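Local coordinates for 3-oxoacyl-[acyl-carrier-protein] synthase, mitochondrial (Arabidopsis thaliana, PDB 2IX4) that catalyses the condensation step of mitochondrial fatty acid synthesis, lengthening acyl chains by two carbons taken from malonyl-ACP, at residues A[184-189]-A[255-260]; A[12-17]-A[23-28]. All coordinates share one frame; numbering follows the deposited sequence.

Interaction 1: A[184-189]-A[255-260]; sequences HSIGDA and IVLEEY
I186 of the helix meets I255 and L257 of the strand, its side chain crossing each at about a right angle. From I255 the tip does the touching: CD1 lies 3.9 Å from I186 CG2 and equally near I186 CD1, resting against both branches of its partner. I255 CG1 stands between the backbone N and the carbonyl carbon (chi1 62°), and the chain then runs on extended toward the helix. L257 sends one methyl, CD1, into the angle between I186 and A189. That methyl is 3.9 Å from A189 CB and 4.1 Å from I186 CG2, and lies 3.5 Å from the backbone oxygen I186 O, which also accepts a hydrogen bond from T190 OG1. No hydrogen bond joins the segments, and all four residues are buried in an apolar layer. I186 and A189 sit three positions apart on one face of the helix, while I255 and L257 share one face of the strand. The axes of segments 184-189 and 255-259 run nearly parallel, 18° apart and 9.9 Å at closest approach. Helix 181-195 packs on the sheet where strand 251-259 lies between strands 3-12 and 200-207; A189 also touches M201 and A203, and I186 reaches L426 of strand 422-429.

Interaction 2: A[12-17]-A[23-28]; sequences TPLGRG and RRLIDG
R24 NH1 and the backbone oxygen P13 O share one water, which bends between them at about 105°: the water donates to P13 O at 2.8 Å and accepts from R24 NH1 at 2.9 Å. This bridge is the polar link between the turn and the helix, for no direct hydrogen bond spans them. The guanidinium lies over the backbone of L14, with L14 CA 4.0 Å above its plane and over its centre. L14 O comes 3.4 Å from R24 NH1 at an angle too poor for a hydrogen bond; it sits nearer the aliphatic R24 CD, at 3.3 Å. A bend at chi3 (52°) turns the head of R24 over the turn after an extended start, while R24 NE makes a salt bridge with E29. Cut back to alanine, this position is likely to leave E29 without its charged mate, lose the water bridge to P13 and uncover the backbone of L14. Beside the arginine, at L25, the contact is apolar: L14 CD1 lies 3.8 Å from L25 CB and close to L25 CA, approaching the root of the leucine, and the two side chains cross obliquely. L25 also touches A356 and F371 of helices 354-357 and 364-378. The turn is fixed from within. T12 OG1 accepts from L14 N at 3.1 Å, forming an ST turn, and T12 and G15 exchange two backbone bonds. G15, with phi 128°, has a backbone shape that calls for glycine, and a Schellman motif at G28 closes the helix. This is a type I beta turn at the end of a tight hairpin, strand 3-12 with 15-16, leading into helix 18-26, in the N-terminal ketoacyl-synthase domain of the thiolase-like fold; the side chain of P13 lies about 9 Å from that of H359, a predicted active-site residue.

From the N terminus, strand 3-12 runs into the turn at 12-17, and interaction 2 closes the first and shorter loop, with only five helical residues between its segments. Interaction 1 opens much later, on helix 181-195, and closes a loop of 65 residues when the chain returns in strand 251-259. The two follow in series, neither enclosing nor crossing the other. The centres of interactions 1 and 2 lie about 23 Å apart, and the nearest atoms of interactions 1 and 2 about 11 Å, with no touch. Strand 3-12 relates them, since it pairs with both 15-16 and 251-259 in the large mixed sheet. Interaction 2 sets the last turn of helix 18-26 against the turn that ends strand 3-12, and interaction 1 lays a helix on the sheet itself.

Interaction 1: A[184-189]-A[255-260]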
ATOM      1  N   HIS A 184      -4.194   9.035  -1.033  1.00 21.05           N
ATOM      2  CA  HIS A 184      -4.896   7.992  -0.285  1.00 20.83           C
ATOM      3  C   HIS A 184      -4.343   7.802   1.127  1.00 20.93           C
ATOM      4  O   HIS A 184      -5.103   7.535   2.053  1.00 20.89           O
ATOM      5  CB  HIS A 184      -4.866   6.660  -1.035  1.00 21.00           C
ATOM      6  CG  HIS A 184      -5.723   6.634  -2.262  1.00 20.72           C
ATOM      7  ND1 HIS A 184      -7.074   6.364  -2.222  1.00 21.22           N
ATOM      8  CD2 HIS A 184      -5.419   6.827  -3.566  1.00 21.32           C
ATOM      9  CE1 HIS A 184      -7.565   6.396  -3.449  1.00 21.02           C
ATOM     10  NE2 HIS A 184      -6.580   6.669  -4.284  1.00 21.59           N
ATOM     11  N   SER A 185      -3.027   7.938   1.294  1.00 20.82           N
ATOM     12  CA  SER A 185      -2.416   7.799   2.616  1.00 20.91           C
ATOM     13  C   SER A 185      -2.938   8.872   3.571  1.00 20.75           C
ATOM     14  O   SER A 185      -3.271   8.581   4.724  1.00 21.02           O
ATOM     15  CB  SER A 185      -0.886   7.847   2.528  1.00 21.03           C
ATOM     16  OG  SER A 185      -0.353   6.619   2.051  1.00 21.54           O
ATOM     17  N   ILE A 186      -3.011  10.105   3.075  1.00 20.62           N
ATOM     18  CA  ILE A 186      -3.558  11.237   3.825  1.00 20.52           C
ATOM     19  C   ILE A 186      -5.058  11.040   4.073  1.00 20.38           C
ATOM     20  O   ILE A 186      -5.548  11.252   5.184  1.00 20.25           O
ATOM     21  CB  ILE A 186      -3.286  12.581   3.087  1.00 20.52           C
ATOM     22  CG1 ILE A 186      -1.821  12.998   3.266  1.00 20.82           C
ATOM     23  CG2 ILE A 186      -4.221  13.692   3.584  1.00 20.55           C
ATOM     24  CD1 ILE A 186      -1.331  14.049   2.276  1.00 20.77           C
ATOM     25  N   GLY A 187      -5.772  10.617   3.034  1.00 20.09           N
ATOM     26  CA  GLY A 187      -7.209  10.391   3.122  1.00 20.22           C
ATOM     27  C   GLY A 187      -7.597   9.292   4.092  1.00 20.20           C
ATOM     28  O   GLY A 187      -8.529   9.458   4.881  1.00 20.54           O
ATOM     29  N   ASP A 188      -6.891   8.165   4.032  1.00 20.04           N
ATOM     30  CA  ASP A 188      -7.130   7.048   4.947  1.00 20.01           C
ATOM     31  C   ASP A 188      -6.887   7.460   6.393  1.00 20.00           C
ATOM     32  O   ASP A 188      -7.637   7.071   7.282  1.00 20.29           O
ATOM     33  CB  ASP A 188      -6.240   5.852   4.603  1.00 19.77           C
ATOM     34  CG  ASP A 188      -6.673   5.137   3.332  1.00 20.34           C
ATOM     35  OD1 ASP A 188      -7.785   5.392   2.826  1.00 20.57           O
ATOM     36  OD2 ASP A 188      -5.890   4.296   2.848  1.00 20.59           O
ATOM     37  N   ALA A 189      -5.831   8.240   6.615  1.00 20.08           N
ATOM     38  CA  ALA A 189      -5.486   8.751   7.945  1.00 20.27           C
ATOM     39  C   ALA A 189      -6.575   9.673   8.497  1.00 20.50           C
ATOM     40  O   ALA A 189      -6.864   9.663   9.699  1.00 20.68           O
ATOM     41  CB  ALA A 189      -4.154   9.473   7.893  1.00 20.19           C
ATOM     42  N   ILE A 255       2.289  15.564   6.281  1.00 20.29           N
ATOM     43  CA  ILE A 255       1.513  16.496   7.100  1.00 20.33           C
ATOM     44  C   ILE A 255       1.115  15.876   8.433  1.00 20.28           C
ATOM     45  O   ILE A 255       1.053  14.649   8.568  1.00 20.13           O
ATOM     46  CB  ILE A 255       0.240  17.020   6.369  1.00 20.17           C
ATOM     47  CG1 ILE A 255      -0.726  15.875   6.040  1.00 20.58           C
ATOM     48  CG2 ILE A 255       0.627  17.794   5.119  1.00 20.17           C
ATOM     49  CD1 ILE A 255      -2.033  16.322   5.404  1.00 19.67           C
ATOM     50  N   VAL A 256       0.863  16.735   9.417  1.00 20.39           N
ATOM     51  CA  VAL A 256       0.279  16.304  10.677  1.00 20.42           C
ATOM     52  C   VAL A 256      -1.211  16.622  10.628  1.00 20.82           C
ATOM     53  O   VAL A 256      -1.610  17.787  10.558  1.00 20.96           O
ATOM     54  CB  VAL A 256       0.945  16.976  11.902  1.00 20.47           C
ATOM     55  CG1 VAL A 256       0.239  16.569  13.191  1.00 20.17           C
ATOM     56  CG2 VAL A 256       2.420  16.608  11.974  1.00 20.30           C
ATOM     57  N   LEU A 257      -2.019  15.569  10.617  1.00 20.89           N
ATOM     58  CA  LEU A 257      -3.459  15.687  10.724  1.00 21.19           C
ATOM     59  C   LEU A 257      -3.845  15.456  12.174  1.00 21.41           C
ATOM     60  O   LEU A 257      -3.247  14.616  12.850  1.00 21.49           O
ATOM     61  CB  LEU A 257      -4.140  14.638   9.851  1.00 21.03           C
ATOM     62  CG  LEU A 257      -3.993  14.727   8.333  1.00 21.36           C
ATOM     63  CD1 LEU A 257      -4.278  13.374   7.715  1.00 21.50           C
ATOM     64  CD2 LEU A 257      -4.923  15.798   7.761  1.00 21.44           C
ATOM     65  N   GLU A 258      -4.826  16.208  12.663  1.00 21.80           N
ATOM     66  CA  GLU A 258      -5.367  15.944  13.991  1.00 22.19           C
ATOM     67  C   GLU A 258      -6.799  16.410  14.175  1.00 22.24           C
ATOM     68  O   GLU A 258      -7.267  17.324  13.495  1.00 22.21           O
ATOM     69  CB  GLU A 258      -4.445  16.460  15.114  1.00 22.51           C
ATOM     70  CG  GLU A 258      -4.353  17.945  15.302  1.00 23.32           C
ATOM     71  CD  GLU A 258      -3.389  18.318  16.428  1.00 24.64           C
ATOM     72  OE1 GLU A 258      -3.737  18.160  17.620  1.00 25.82           O
ATOM     73  OE2 GLU A 258      -2.272  18.779  16.121  1.00 25.25           O
ATOM     74  N   GLU A 259      -7.489  15.747  15.097  1.00 22.33           N
ATOM     75  CA  GLU A 259      -8.864  16.072  15.431  1.00 22.64           C
ATOM     76  C   GLU A 259      -8.947  17.511  15.950  1.00 22.72           C
ATOM     77  O   GLU A 259      -8.109  17.949  16.739  1.00 22.51           O
ATOM     78  CB  GLU A 259      -9.418  15.054  16.437  1.00 22.58           C
ATOM     79  CG  GLU A 259     -10.921  15.130  16.663  1.00 22.82           C
ATOM     80  CD  GLU A 259     -11.293  16.149  17.720  1.00 23.34           C
ATOM     81  OE1 GLU A 259     -10.517  16.307  18.689  1.00 23.57           O
ATOM     82  OE2 GLU A 259     -12.353  16.796  17.581  1.00 23.72           O
ATOM     83  N   TYR A 260      -9.965  18.228  15.478  1.00 22.94           N
ATOM     84  CA  TYR A 260     -10.113  19.669  15.691  1.00 23.38           C
ATOM     85  C   TYR A 260     -10.121  20.093  17.165  1.00 23.57           C
ATOM     86  O   TYR A 260      -9.412  21.032  17.550  1.00 23.42           O
ATOM     87  CB  TYR A 260     -11.364  20.162  14.944  1.00 23.65           C
ATOM     88  CG  TYR A 260     -11.615  21.660  14.960  1.00 24.11           C
ATOM     89  CD1 TYR A 260     -10.562  22.577  14.890  1.00 24.45           C
ATOM     90  CD2 TYR A 260     -12.917  22.156  15.006  1.00 24.51           C
ATOM     91  CE1 TYR A 260     -10.801  23.945  14.897  1.00 24.64           C
ATOM     92  CE2 TYR A 260     -13.168  23.524  15.012  1.00 24.95           C
ATOM     93  CZ  TYR A 260     -12.106  24.410  14.957  1.00 24.92           C
ATOM     94  OH  TYR A 260     -12.349  25.762  14.958  1.00 25.45           O
TER

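Interaction 2: A[12-17]-A[23-28]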
ATOM      1  N   THR A  12      11.808  18.176  -1.540  1.00 21.43           N
ATOM      2  CA  THR A  12      11.435  18.139  -2.962  1.00 21.32           C
ATOM      3  C   THR A  12      12.619  18.543  -3.847  1.00 21.24           C
ATOM      4  O   THR A  12      13.652  18.979  -3.330  1.00 21.27           O
ATOM      5  CB  THR A  12      10.239  19.090  -3.266  1.00 21.32           C
ATOM      6  OG1 THR A  12      10.661  20.455  -3.147  1.00 21.81           O
ATOM      7  CG2 THR A  12       9.060  18.831  -2.332  1.00 20.86           C
ATOM      8  N   PRO A  13      12.477  18.403  -5.184  1.00 21.25           N
ATOM      9  CA  PRO A  13      13.482  18.940  -6.107  1.00 21.31           C
ATOM     10  C   PRO A  13      13.649  20.467  -6.067  1.00 21.56           C
ATOM     11  O   PRO A  13      14.573  20.995  -6.688  1.00 21.67           O
ATOM     12  CB  PRO A  13      12.968  18.492  -7.481  1.00 21.10           C
ATOM     13  CG  PRO A  13      12.100  17.309  -7.183  1.00 21.00           C
ATOM     14  CD  PRO A  13      11.413  17.692  -5.920  1.00 21.04           C
ATOM     15  N   LEU A  14      12.763  21.159  -5.352  1.00 21.85           N
ATOM     16  CA  LEU A  14      12.896  22.598  -5.123  1.00 22.10           C
ATOM     17  C   LEU A  14      13.520  22.897  -3.762  1.00 22.53           C
ATOM     18  O   LEU A  14      13.581  24.058  -3.342  1.00 22.66           O
ATOM     19  CB  LEU A  14      11.541  23.304  -5.250  1.00 22.16           C
ATOM     20  CG  LEU A  14      10.778  23.177  -6.576  1.00 21.89           C
ATOM     21  CD1 LEU A  14       9.408  23.829  -6.460  1.00 21.67           C
ATOM     22  CD2 LEU A  14      11.569  23.777  -7.736  1.00 21.41           C
ATOM     23  N   GLY A  15      13.971  21.851  -3.073  1.00 22.69           N
ATOM     24  CA  GLY A  15      14.689  22.012  -1.811  1.00 22.99           C
ATOM     25  C   GLY A  15      14.145  21.194  -0.656  1.00 23.14           C
ATOM     26  O   GLY A  15      13.042  20.648  -0.722  1.00 22.87           O
ATOM     27  N   ARG A  16      14.942  21.104   0.403  1.00 23.26           N
ATOM     28  CA  ARG A  16      14.511  20.463   1.632  1.00 23.85           C
ATOM     29  C   ARG A  16      13.856  21.514   2.517  1.00 24.12           C
ATOM     30  O   ARG A  16      14.449  22.560   2.790  1.00 23.97           O
ATOM     31  CB  ARG A  16      15.705  19.803   2.336  1.00 24.00           C
ATOM     32  CG  ARG A  16      15.377  19.083   3.645  1.00 24.53           C
ATOM     33  CD  ARG A  16      15.651  19.966   4.850  1.00 25.48           C
ATOM     34  NE  ARG A  16      17.032  20.442   4.847  1.00 26.76           N
ATOM     35  CZ  ARG A  16      17.498  21.427   5.608  1.00 27.12           C
ATOM     36  NH1 ARG A  16      16.698  22.060   6.459  1.00 28.31           N
ATOM     37  NH2 ARG A  16      18.771  21.776   5.518  1.00 27.44           N
ATOM     38  N   GLY A  17      12.629  21.234   2.953  1.00 24.42           N
ATOM     39  CA  GLY A  17      11.881  22.162   3.800  1.00 24.91           C
ATOM     40  C   GLY A  17      10.746  22.848   3.065  1.00 25.20           C
ATOM     41  O   GLY A  17      10.843  23.110   1.862  1.00 25.19           O
ATOM     42  N   ARG A  23       8.835  28.915  -1.570  0.50 22.91           N
ATOM     43  CA  ARG A  23       9.421  30.160  -2.072  0.50 23.05           C
ATOM     44  C   ARG A  23       9.844  30.010  -3.531  0.50 22.93           C
ATOM     45  O   ARG A  23       9.501  30.842  -4.371  0.50 22.88           O
ATOM     46  CB  ARG A  23      10.626  30.588  -1.231  0.50 23.12           C
ATOM     47  CG  ARG A  23      10.836  32.096  -1.182  0.50 24.01           C
ATOM     48  CD  ARG A  23      12.269  32.527  -1.509  0.50 25.15           C
ATOM     49  NE  ARG A  23      13.300  31.655  -0.943  0.50 25.89           N
ATOM     50  CZ  ARG A  23      14.228  31.020  -1.656  0.50 25.98           C
ATOM     51  NH1 ARG A  23      14.279  31.157  -2.978  0.50 25.73           N
ATOM     52  NH2 ARG A  23      15.120  30.251  -1.044  0.50 26.28           N
ATOM     53  N   ARG A  24      10.580  28.940  -3.821  1.00 22.86           N
ATOM     54  CA  ARG A  24      11.069  28.673  -5.172  1.00 23.00           C
ATOM     55  C   ARG A  24       9.946  28.331  -6.154  1.00 22.58           C
ATOM     56  O   ARG A  24      10.013  28.696  -7.331  1.00 22.29           O
ATOM     57  CB  ARG A  24      12.136  27.574  -5.141  1.00 23.24           C
ATOM     58  CG  ARG A  24      13.459  28.035  -4.516  1.00 24.90           C
ATOM     59  CD  ARG A  24      14.542  26.964  -4.564  1.00 28.34           C
ATOM     60  NE  ARG A  24      14.728  26.414  -5.908  1.00 31.28           N
ATOM     61  CZ  ARG A  24      15.561  25.421  -6.216  1.00 32.97           C
ATOM     62  NH1 ARG A  24      16.311  24.852  -5.277  1.00 34.29           N
ATOM     63  NH2 ARG A  24      15.647  24.995  -7.471  1.00 33.71           N
ATOM     64  N   LEU A  25       8.913  27.651  -5.659  1.00 22.29           N
ATOM     65  CA  LEU A  25       7.736  27.323  -6.467  1.00 22.20           C
ATOM     66  C   LEU A  25       7.022  28.591  -6.934  1.00 22.38           C
ATOM     67  O   LEU A  25       6.723  28.740  -8.121  1.00 22.18           O
ATOM     68  CB  LEU A  25       6.761  26.432  -5.683  1.00 22.07           C
ATOM     69  CG  LEU A  25       5.468  26.007  -6.396  1.00 21.62           C
ATOM     70  CD1 LEU A  25       5.738  24.923  -7.438  1.00 21.22           C
ATOM     71  CD2 LEU A  25       4.426  25.535  -5.391  1.00 20.74           C
ATOM     72  N   ILE A  26       6.761  29.496  -5.990  1.00 22.66           N
ATOM     73  CA  ILE A  26       6.064  30.756  -6.274  1.00 22.87           C
ATOM     74  C   ILE A  26       6.897  31.676  -7.173  1.00 23.10           C
ATOM     75  O   ILE A  26       6.350  32.373  -8.028  1.00 23.18           O
ATOM     76  CB  ILE A  26       5.624  31.474  -4.957  1.00 22.81           C
ATOM     77  CG1 ILE A  26       4.640  30.600  -4.156  1.00 22.72           C
ATOM     78  CG2 ILE A  26       5.031  32.862  -5.234  1.00 22.89           C
ATOM     79  CD1 ILE A  26       3.457  30.031  -4.955  1.00 22.30           C
ATOM     80  N   ASP A  27       8.216  31.647  -6.988  1.00 23.32           N
ATOM     81  CA  ASP A  27       9.151  32.422  -7.807  1.00 23.64           C
ATOM     82  C   ASP A  27       9.311  31.866  -9.222  1.00 23.48           C
ATOM     83  O   ASP A  27       9.985  32.471 -10.054  1.00 23.49           O
ATOM     84  CB  ASP A  27      10.522  32.498  -7.130  1.00 23.67           C
ATOM     85  CG  ASP A  27      10.515  33.368  -5.887  1.00 24.88           C
ATOM     86  OD1 ASP A  27      11.573  33.455  -5.230  1.00 25.42           O
ATOM     87  OD2 ASP A  27       9.457  33.957  -5.564  1.00 26.02           O
ATOM     88  N   GLY A  28       8.701  30.712  -9.481  1.00 23.45           N
ATOM     89  CA  GLY A  28       8.687  30.116 -10.816  1.00 23.58           C
ATOM     90  C   GLY A  28       9.914  29.301 -11.167  1.00 23.74           C
ATOM     91  O   GLY A  28      10.260  29.168 -12.344  1.00 23.67           O
TER
HETATM   92  O   HOH W   1      16.960  22.419  -6.617  1.00 46.31           O